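Local coordinates for protein N(2),N(2)-dimethylguanosine tRNA methyltransferase (Pyrococcus horikoshii, PDB 2DUL) that probably dimethylates guanine 26 of a number of tRNAs, using S-adenosyl-L-methionine as the donor of both methyl groups, at residues A[281-295]-A[306-318]. Residues are numbered along the deposited sequence; the frame is centred on the assembly and turned at random.
Sequences LKDEKIVSKMVKEAE and LKLLKMIDQELDI
Helix 284-295 and the helical part of 306-318 pack antiparallel as a helical hairpin, their axes 9.2 Å apart at closest and 154° between directions, with V291 opposite L309 and S288 opposite D313. The hairpin lies against strand 213-223 of the methyltransferase sheet, which M290 and I312 touch from the two helices, while M290 also meets V41 of helix 33-46. Near the C-terminus of helix 284-295, A294 CB rests 3.6 Å from L306 CD2 and also touches L309 CD1. The bent end of M290 reaches L309 CD2 with its CE. V291 lies across D313, its CG2 against the aspartate CB. Where helix 306-314 ends, K282 takes over. Its first torsion (chi1 74°) holds CG close to the main chain, flanked by N and C, and the extended chain beyond carries NZ to I312 O at 2.7 Å and E315 O at 3.1 Å, both in the carbonyl plane. Cutting K282 back to an alanine is likely to leave these two carbonyls without the ammonium that joins them. A water also accepts from K282 NZ; a second donates to D313 OD2 at 2.7 Å and is hydrogen-bonded to S288 OG. Beyond the lysine, the D317 carboxylate faces the backbone of 281-282: L281 N shares its proton between the syn lone pairs of both oxygens, 3.1 Å from D317 OD1 and 3.0 Å from D317 OD2.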
ATOM      1  N   LEU A 281      -8.661  -5.090  -4.786  1.00 17.89           N
ATOM      2  CA  LEU A 281      -7.418  -4.424  -4.419  1.00 19.88           C
ATOM      3  C   LEU A 281      -7.656  -2.918  -4.457  1.00 21.45           C
ATOM      4  O   LEU A 281      -6.738  -2.125  -4.270  1.00 21.05           O
ATOM      5  CB  LEU A 281      -6.269  -4.811  -5.361  1.00 18.28           C
ATOM      6  CG  LEU A 281      -5.653  -6.189  -5.081  1.00 18.47           C
ATOM      7  CD1 LEU A 281      -4.449  -6.409  -5.993  1.00 17.76           C
ATOM      8  CD2 LEU A 281      -5.224  -6.285  -3.613  1.00 19.16           C
ATOM      9  N   LYS A 282      -8.903  -2.529  -4.711  1.00 22.06           N
ATOM     10  CA  LYS A 282      -9.253  -1.116  -4.738  1.00 22.53           C
ATOM     11  C   LYS A 282     -10.743  -0.894  -4.526  1.00 22.96           C
ATOM     12  O   LYS A 282     -11.563  -1.776  -4.784  1.00 22.24           O
ATOM     13  CB  LYS A 282      -8.848  -0.471  -6.071  1.00 23.84           C
ATOM     14  CG  LYS A 282      -9.735  -0.855  -7.260  1.00 25.27           C
ATOM     15  CD  LYS A 282      -9.479   0.063  -8.458  1.00 25.19           C
ATOM     16  CE  LYS A 282     -10.329  -0.328  -9.668  1.00 24.93           C
ATOM     17  NZ  LYS A 282     -10.075   0.574 -10.831  1.00 25.03           N
ATOM     18  N   ASP A 283     -11.076   0.291  -4.029  1.00 23.32           N
ATOM     19  CA  ASP A 283     -12.459   0.686  -3.840  1.00 24.22           C
ATOM     20  C   ASP A 283     -12.687   1.595  -5.044  1.00 25.90           C
ATOM     21  O   ASP A 283     -12.211   2.729  -5.064  1.00 26.70           O
ATOM     22  CB  ASP A 283     -12.628   1.477  -2.542  1.00 22.90           C
ATOM     23  CG  ASP A 283     -14.048   1.965  -2.342  1.00 25.86           C
ATOM     24  OD1 ASP A 283     -14.553   2.679  -3.228  1.00 24.09           O
ATOM     25  OD2 ASP A 283     -14.661   1.639  -1.302  1.00 27.83           O
ATOM     26  N   GLU A 284     -13.380   1.080  -6.056  1.00 26.47           N
ATOM     27  CA  GLU A 284     -13.657   1.831  -7.282  1.00 29.74           C
ATOM     28  C   GLU A 284     -13.997   3.302  -7.089  1.00 28.84           C
ATOM     29  O   GLU A 284     -13.365   4.169  -7.690  1.00 27.98           O
ATOM     30  CB  GLU A 284     -14.800   1.180  -8.061  1.00 33.22           C
ATOM     31  CG  GLU A 284     -14.434  -0.092  -8.783  1.00 40.71           C
ATOM     32  CD  GLU A 284     -15.589  -0.625  -9.609  1.00 45.00           C
ATOM     33  OE1 GLU A 284     -16.105   0.130 -10.461  1.00 47.31           O
ATOM     34  OE2 GLU A 284     -15.980  -1.797  -9.405  1.00 48.13           O
ATOM     35  N   LYS A 285     -15.009   3.574  -6.273  1.00 29.83           N
ATOM     36  CA  LYS A 285     -15.452   4.944  -6.004  1.00 32.38           C
ATOM     37  C   LYS A 285     -14.316   5.856  -5.554  1.00 31.10           C
ATOM     38  O   LYS A 285     -14.041   6.881  -6.174  1.00 30.79           O
ATOM     39  CB  LYS A 285     -16.530   4.956  -4.915  1.00 36.09           C
ATOM     40  CG  LYS A 285     -17.794   4.175  -5.239  1.00 42.58           C
ATOM     41  CD  LYS A 285     -18.761   4.154  -4.047  1.00 45.37           C
ATOM     42  CE  LYS A 285     -18.219   3.341  -2.861  1.00 47.60           C
ATOM     43  NZ  LYS A 285     -17.002   3.929  -2.209  1.00 45.62           N
ATOM     44  N   ILE A 286     -13.665   5.474  -4.459  1.00 28.80           N
ATOM     45  CA  ILE A 286     -12.578   6.256  -3.887  1.00 26.61           C
ATOM     46  C   ILE A 286     -11.455   6.545  -4.876  1.00 25.88           C
ATOM     47  O   ILE A 286     -11.026   7.691  -5.019  1.00 24.28           O
ATOM     48  CB  ILE A 286     -12.007   5.545  -2.636  1.00 28.28           C
ATOM     49  CG1 ILE A 286     -13.105   5.432  -1.577  1.00 28.93           C
ATOM     50  CG2 ILE A 286     -10.809   6.312  -2.090  1.00 26.65           C
ATOM     51  CD1 ILE A 286     -12.702   4.661  -0.337  1.00 32.29           C
ATOM     52  N   VAL A 287     -10.982   5.514  -5.567  1.00 24.95           N
ATOM     53  CA  VAL A 287      -9.900   5.701  -6.528  1.00 24.52           C
ATOM     54  C   VAL A 287     -10.324   6.626  -7.672  1.00 27.37           C
ATOM     55  O   VAL A 287      -9.507   7.377  -8.212  1.00 25.91           O
ATOM     56  CB  VAL A 287      -9.421   4.349  -7.086  1.00 23.61           C
ATOM     57  CG1 VAL A 287      -8.461   4.570  -8.245  1.00 22.12           C
ATOM     58  CG2 VAL A 287      -8.728   3.557  -5.968  1.00 21.67           C
ATOM     59  N   SER A 288     -11.602   6.573  -8.038  1.00 27.24           N
ATOM     60  CA  SER A 288     -12.106   7.434  -9.101  1.00 29.36           C
ATOM     61  C   SER A 288     -12.008   8.863  -8.568  1.00 29.01           C
ATOM     62  O   SER A 288     -11.535   9.766  -9.259  1.00 29.02           O
ATOM     63  CB  SER A 288     -13.559   7.081  -9.435  1.00 31.47           C
ATOM     64  OG  SER A 288     -14.028   7.834 -10.539  1.00 35.02           O
ATOM     65  N   LYS A 289     -12.442   9.055  -7.324  1.00 29.20           N
ATOM     66  CA  LYS A 289     -12.381  10.367  -6.686  1.00 29.03           C
ATOM     67  C   LYS A 289     -10.939  10.847  -6.545  1.00 28.47           C
ATOM     68  O   LYS A 289     -10.662  12.041  -6.654  1.00 29.52           O
ATOM     69  CB  LYS A 289     -13.021  10.330  -5.297  1.00 29.62           C
ATOM     70  CG  LYS A 289     -14.537  10.259  -5.281  1.00 32.71           C
ATOM     71  CD  LYS A 289     -15.066  10.565  -3.885  1.00 34.78           C
ATOM     72  CE  LYS A 289     -16.586  10.618  -3.844  1.00 36.90           C
ATOM     73  NZ  LYS A 289     -17.201   9.299  -4.146  1.00 39.83           N
ATOM     74  N   MET A 290     -10.026   9.914  -6.288  1.00 26.55           N
ATOM     75  CA  MET A 290      -8.613  10.245  -6.128  1.00 26.27           C
ATOM     76  C   MET A 290      -8.014  10.858  -7.389  1.00 27.25           C
ATOM     77  O   MET A 290      -7.232  11.808  -7.316  1.00 28.14           O
ATOM     78  CB  MET A 290      -7.821   8.995  -5.729  1.00 26.43           C
ATOM     79  CG  MET A 290      -8.071   8.540  -4.297  1.00 26.16           C
ATOM     80  SD  MET A 290      -7.068   7.106  -3.840  1.00 24.44           S
ATOM     81  CE  MET A 290      -5.408   7.840  -3.723  1.00 24.49           C
ATOM     82  N   VAL A 291      -8.373  10.316  -8.548  1.00 27.66           N
ATOM     83  CA  VAL A 291      -7.859  10.845  -9.808  1.00 28.46           C
ATOM     84  C   VAL A 291      -8.261  12.311  -9.933  1.00 29.15           C
ATOM     85  O   VAL A 291      -7.450  13.161 -10.305  1.00 29.16           O
ATOM     86  CB  VAL A 291      -8.420  10.066 -11.022  1.00 29.84           C
ATOM     87  CG1 VAL A 291      -8.029  10.767 -12.322  1.00 31.27           C
ATOM     88  CG2 VAL A 291      -7.879   8.645 -11.019  1.00 27.87           C
ATOM     89  N   LYS A 292      -9.516  12.594  -9.601  1.00 29.49           N
ATOM     90  CA  LYS A 292     -10.064  13.943  -9.679  1.00 32.32           C
ATOM     91  C   LYS A 292      -9.426  14.865  -8.643  1.00 32.93           C
ATOM     92  O   LYS A 292      -9.055  16.001  -8.954  1.00 32.92           O
ATOM     93  CB  LYS A 292     -11.584  13.883  -9.482  1.00 34.68           C
ATOM     94  CG  LYS A 292     -12.331  15.182  -9.752  1.00 40.03           C
ATOM     95  CD  LYS A 292     -12.294  16.119  -8.559  1.00 42.90           C
ATOM     96  CE  LYS A 292     -13.229  17.297  -8.765  1.00 44.10           C
ATOM     97  NZ  LYS A 292     -13.262  18.177  -7.563  1.00 46.23           N
ATOM     98  N   GLU A 293      -9.299  14.375  -7.414  1.00 31.97           N
ATOM     99  CA  GLU A 293      -8.699  15.163  -6.344  1.00 32.97           C
ATOM    100  C   GLU A 293      -7.248  15.486  -6.685  1.00 32.61           C
ATOM    101  O   GLU A 293      -6.780  16.602  -6.453  1.00 32.16           O
ATOM    102  CB  GLU A 293      -8.752  14.395  -5.019  1.00 33.41           C
ATOM    103  CG  GLU A 293      -8.131  15.145  -3.840  1.00 37.13           C
ATOM    104  CD  GLU A 293      -8.954  16.349  -3.405  1.00 40.32           C
ATOM    105  OE1 GLU A 293      -8.481  17.116  -2.536  1.00 40.71           O
ATOM    106  OE2 GLU A 293     -10.076  16.523  -3.922  1.00 41.26           O
ATOM    107  N   ALA A 294      -6.542  14.506  -7.238  1.00 31.85           N
ATOM    108  CA  ALA A 294      -5.145  14.689  -7.604  1.00 34.69           C
ATOM    109  C   ALA A 294      -4.995  15.781  -8.657  1.00 36.64           C
ATOM    110  O   ALA A 294      -4.047  16.568  -8.618  1.00 36.17           O
ATOM    111  CB  ALA A 294      -4.564  13.383  -8.121  1.00 33.82           C
ATOM    112  N   GLU A 295      -5.931  15.820  -9.600  1.00 37.76           N
ATOM    113  CA  GLU A 295      -5.899  16.818 -10.663  1.00 41.36           C
ATOM    114  C   GLU A 295      -6.095  18.239 -10.135  1.00 42.55           C
ATOM    115  O   GLU A 295      -5.496  19.182 -10.651  1.00 43.16           O
ATOM    116  CB  GLU A 295      -6.972  16.507 -11.710  1.00 43.03           C
ATOM    117  CG  GLU A 295      -6.713  15.240 -12.498  1.00 47.53           C
ATOM    118  CD  GLU A 295      -7.808  14.937 -13.495  1.00 49.94           C
ATOM    119  OE1 GLU A 295      -8.958  14.706 -13.065  1.00 53.16           O
ATOM    120  OE2 GLU A 295      -7.521  14.934 -14.709  1.00 52.40           O
ATOM    121  N   LEU A 306      -0.787  11.350 -11.216  1.00 33.05           N
ATOM    122  CA  LEU A 306      -1.927  11.185 -12.106  1.00 33.42           C
ATOM    123  C   LEU A 306      -1.770   9.966 -13.002  1.00 32.58           C
ATOM    124  O   LEU A 306      -2.732   9.242 -13.244  1.00 32.37           O
ATOM    125  CB  LEU A 306      -2.115  12.434 -12.973  1.00 35.62           C
ATOM    126  CG  LEU A 306      -2.576  13.712 -12.271  1.00 37.42           C
ATOM    127  CD1 LEU A 306      -2.624  14.854 -13.277  1.00 39.29           C
ATOM    128  CD2 LEU A 306      -3.947  13.489 -11.646  1.00 37.45           C
ATOM    129  N   LYS A 307      -0.554   9.738 -13.488  1.00 31.54           N
ATOM    130  CA  LYS A 307      -0.287   8.601 -14.361  1.00 32.13           C
ATOM    131  C   LYS A 307      -0.560   7.278 -13.646  1.00 31.39           C
ATOM    132  O   LYS A 307      -1.165   6.371 -14.216  1.00 30.22           O
ATOM    133  CB  LYS A 307       1.163   8.627 -14.848  1.00 34.82           C
ATOM    134  CG  LYS A 307       1.485   7.545 -15.873  1.00 37.88           C
ATOM    135  CD  LYS A 307       2.875   7.721 -16.473  1.00 41.33           C
ATOM    136  CE  LYS A 307       3.971   7.473 -15.445  1.00 43.93           C
ATOM    137  NZ  LYS A 307       4.053   6.039 -15.036  1.00 46.22           N
ATOM    138  N   LEU A 308      -0.117   7.173 -12.396  1.00 29.40           N
ATOM    139  CA  LEU A 308      -0.324   5.952 -11.626  1.00 26.71           C
ATOM    140  C   LEU A 308      -1.790   5.769 -11.255  1.00 26.04           C
ATOM    141  O   LEU A 308      -2.355   4.689 -11.435  1.00 27.15           O
ATOM    142  CB  LEU A 308       0.530   5.973 -10.353  1.00 28.15           C
ATOM    143  CG  LEU A 308       0.358   4.778  -9.410  1.00 26.82           C
ATOM    144  CD1 LEU A 308       0.702   3.491 -10.140  1.00 28.66           C
ATOM    145  CD2 LEU A 308       1.249   4.958  -8.188  1.00 28.80           C
ATOM    146  N   LEU A 309      -2.405   6.826 -10.739  1.00 23.96           N
ATOM    147  CA  LEU A 309      -3.805   6.776 -10.334  1.00 25.08           C
ATOM    148  C   LEU A 309      -4.757   6.504 -11.507  1.00 24.97           C
ATOM    149  O   LEU A 309      -5.771   5.825 -11.344  1.00 23.44           O
ATOM    150  CB  LEU A 309      -4.190   8.080  -9.623  1.00 23.61           C
ATOM    151  CG  LEU A 309      -3.529   8.326  -8.254  1.00 26.42           C
ATOM    152  CD1 LEU A 309      -3.897   9.711  -7.725  1.00 24.60           C
ATOM    153  CD2 LEU A 309      -3.975   7.255  -7.270  1.00 26.36           C
ATOM    154  N   LYS A 310      -4.436   7.025 -12.688  1.00 25.80           N
ATOM    155  CA  LYS A 310      -5.291   6.800 -13.850  1.00 27.28           C
ATOM    156  C   LYS A 310      -5.178   5.354 -14.311  1.00 27.12           C
ATOM    157  O   LYS A 310      -6.163   4.752 -14.740  1.00 25.40           O
ATOM    158  CB  LYS A 310      -4.918   7.752 -14.992  1.00 29.03           C
ATOM    159  CG  LYS A 310      -5.306   9.201 -14.732  1.00 32.04           C
ATOM    160  CD  LYS A 310      -4.876  10.121 -15.867  1.00 35.24           C
ATOM    161  CE  LYS A 310      -5.310  11.556 -15.594  1.00 37.43           C
ATOM    162  NZ  LYS A 310      -4.851  12.496 -16.656  1.00 40.39           N
ATOM    163  N   MET A 311      -3.972   4.799 -14.219  1.00 27.65           N
ATOM    164  CA  MET A 311      -3.748   3.414 -14.608  1.00 29.92           C
ATOM    165  C   MET A 311      -4.564   2.503 -13.689  1.00 29.40           C
ATOM    166  O   MET A 311      -5.272   1.614 -14.154  1.00 28.75           O
ATOM    167  CB  MET A 311      -2.258   3.067 -14.500  1.00 33.29           C
ATOM    168  CG  MET A 311      -1.950   1.581 -14.633  1.00 37.85           C
ATOM    169  SD  MET A 311      -2.494   0.868 -16.201  1.00 43.56           S
ATOM    170  CE  MET A 311      -0.981   1.018 -17.162  1.00 42.01           C
ATOM    171  N   ILE A 312      -4.467   2.740 -12.383  1.00 27.05           N
ATOM    172  CA  ILE A 312      -5.187   1.933 -11.404  1.00 24.94           C
ATOM    173  C   ILE A 312      -6.696   2.155 -11.498  1.00 25.21           C
ATOM    174  O   ILE A 312      -7.485   1.223 -11.331  1.00 24.49           O
ATOM    175  CB  ILE A 312      -4.702   2.252  -9.969  1.00 24.02           C
ATOM    176  CG1 ILE A 312      -3.232   1.850  -9.829  1.00 23.95           C
ATOM    177  CG2 ILE A 312      -5.550   1.508  -8.941  1.00 23.54           C
ATOM    178  CD1 ILE A 312      -2.610   2.224  -8.497  1.00 24.94           C
ATOM    179  N   ASP A 313      -7.095   3.390 -11.774  1.00 25.06           N
ATOM    180  CA  ASP A 313      -8.508   3.719 -11.888  1.00 26.54           C
ATOM    181  C   ASP A 313      -9.167   2.966 -13.047  1.00 26.14           C
ATOM    182  O   ASP A 313     -10.297   2.498 -12.927  1.00 28.45           O
ATOM    183  CB  ASP A 313      -8.673   5.234 -12.072  1.00 28.29           C
ATOM    184  CG  ASP A 313     -10.122   5.655 -12.237  1.00 30.70           C
ATOM    185  OD1 ASP A 313     -10.966   5.234 -11.417  1.00 31.05           O
ATOM    186  OD2 ASP A 313     -10.415   6.415 -13.184  1.00 34.11           O
ATOM    187  N   GLN A 314      -8.462   2.828 -14.163  1.00 26.51           N
ATOM    188  CA  GLN A 314      -9.031   2.131 -15.316  1.00 27.89           C
ATOM    189  C   GLN A 314      -8.717   0.637 -15.311  1.00 26.71           C
ATOM    190  O   GLN A 314      -9.263  -0.131 -16.106  1.00 25.67           O
ATOM    191  CB  GLN A 314      -8.527   2.768 -16.613  1.00 31.75           C
ATOM    192  CG  GLN A 314      -7.065   2.518 -16.899  1.00 37.27           C
ATOM    193  CD  GLN A 314      -6.860   1.671 -18.143  1.00 42.13           C
ATOM    194  OE1 GLN A 314      -7.429   0.585 -18.271  1.00 42.87           O
ATOM    195  NE2 GLN A 314      -6.035   2.162 -19.065  1.00 45.79           N
ATOM    196  N   GLU A 315      -7.843   0.226 -14.403  1.00 24.10           N
ATOM    197  CA  GLU A 315      -7.456  -1.176 -14.308  1.00 24.65           C
ATOM    198  C   GLU A 315      -8.598  -2.054 -13.798  1.00 23.80           C
ATOM    199  O   GLU A 315      -9.270  -1.719 -12.822  1.00 23.12           O
ATOM    200  CB  GLU A 315      -6.247  -1.309 -13.377  1.00 25.64           C
ATOM    201  CG  GLU A 315      -5.590  -2.673 -13.383  1.00 27.28           C
ATOM    202  CD  GLU A 315      -4.276  -2.676 -12.622  1.00 28.79           C
ATOM    203  OE1 GLU A 315      -3.518  -1.688 -12.751  1.00 26.95           O
ATOM    204  OE2 GLU A 315      -3.996  -3.665 -11.910  1.00 26.74           O
ATOM    205  N   LEU A 316      -8.820  -3.175 -14.475  1.00 23.23           N
ATOM    206  CA  LEU A 316      -9.857  -4.111 -14.074  1.00 23.34           C
ATOM    207  C   LEU A 316      -9.427  -4.697 -12.729  1.00 24.85           C
ATOM    208  O   LEU A 316      -8.282  -5.116 -12.572  1.00 24.26           O
ATOM    209  CB  LEU A 316      -9.976  -5.226 -15.120  1.00 24.92           C
ATOM    210  CG  LEU A 316     -10.982  -6.346 -14.874  1.00 26.42           C
ATOM    211  CD1 LEU A 316     -12.395  -5.752 -14.836  1.00 28.13           C
ATOM    212  CD2 LEU A 316     -10.860  -7.404 -15.978  1.00 27.21           C
ATOM    213  N   ASP A 317     -10.330  -4.712 -11.753  1.00 23.86           N
ATOM    214  CA  ASP A 317      -9.993  -5.263 -10.444  1.00 23.82           C
ATOM    215  C   ASP A 317     -10.459  -6.710 -10.410  1.00 23.46           C
ATOM    216  O   ASP A 317     -11.631  -7.004 -10.158  1.00 22.46           O
ATOM    217  CB  ASP A 317     -10.666  -4.461  -9.327  1.00 23.66           C
ATOM    218  CG  ASP A 317     -10.073  -4.758  -7.949  1.00 25.43           C
ATOM    219  OD1 ASP A 317      -9.171  -5.619  -7.846  1.00 25.29           O
ATOM    220  OD2 ASP A 317     -10.513  -4.129  -6.967  1.00 24.47           O
ATOM    221  N   ILE A 318      -9.525  -7.609 -10.681  1.00 21.17           N
ATOM    222  CA  ILE A 318      -9.802  -9.037 -10.708  1.00 21.43           C
ATOM    223  C   ILE A 318      -8.509  -9.728 -10.286  1.00 21.38           C
ATOM    224  O   ILE A 318      -7.419  -9.186 -10.490  1.00 21.22           O
ATOM    225  CB  ILE A 318     -10.220  -9.460 -12.130  1.00 22.74           C
ATOM    226  CG1 ILE A 318     -10.602 -10.941 -12.163  1.00 23.13           C
ATOM    227  CG2 ILE A 318      -9.087  -9.164 -13.102  1.00 23.86           C
ATOM    228  CD1 ILE A 318     -11.276 -11.362 -13.459  1.00 26.65           C
TER
HETATM  229  O   HOH W   1     -11.441   3.220 -10.001  1.00 25.70           O
HETATM  230  O   HOH W   2     -12.486   8.069 -13.036  1.00 49.83           O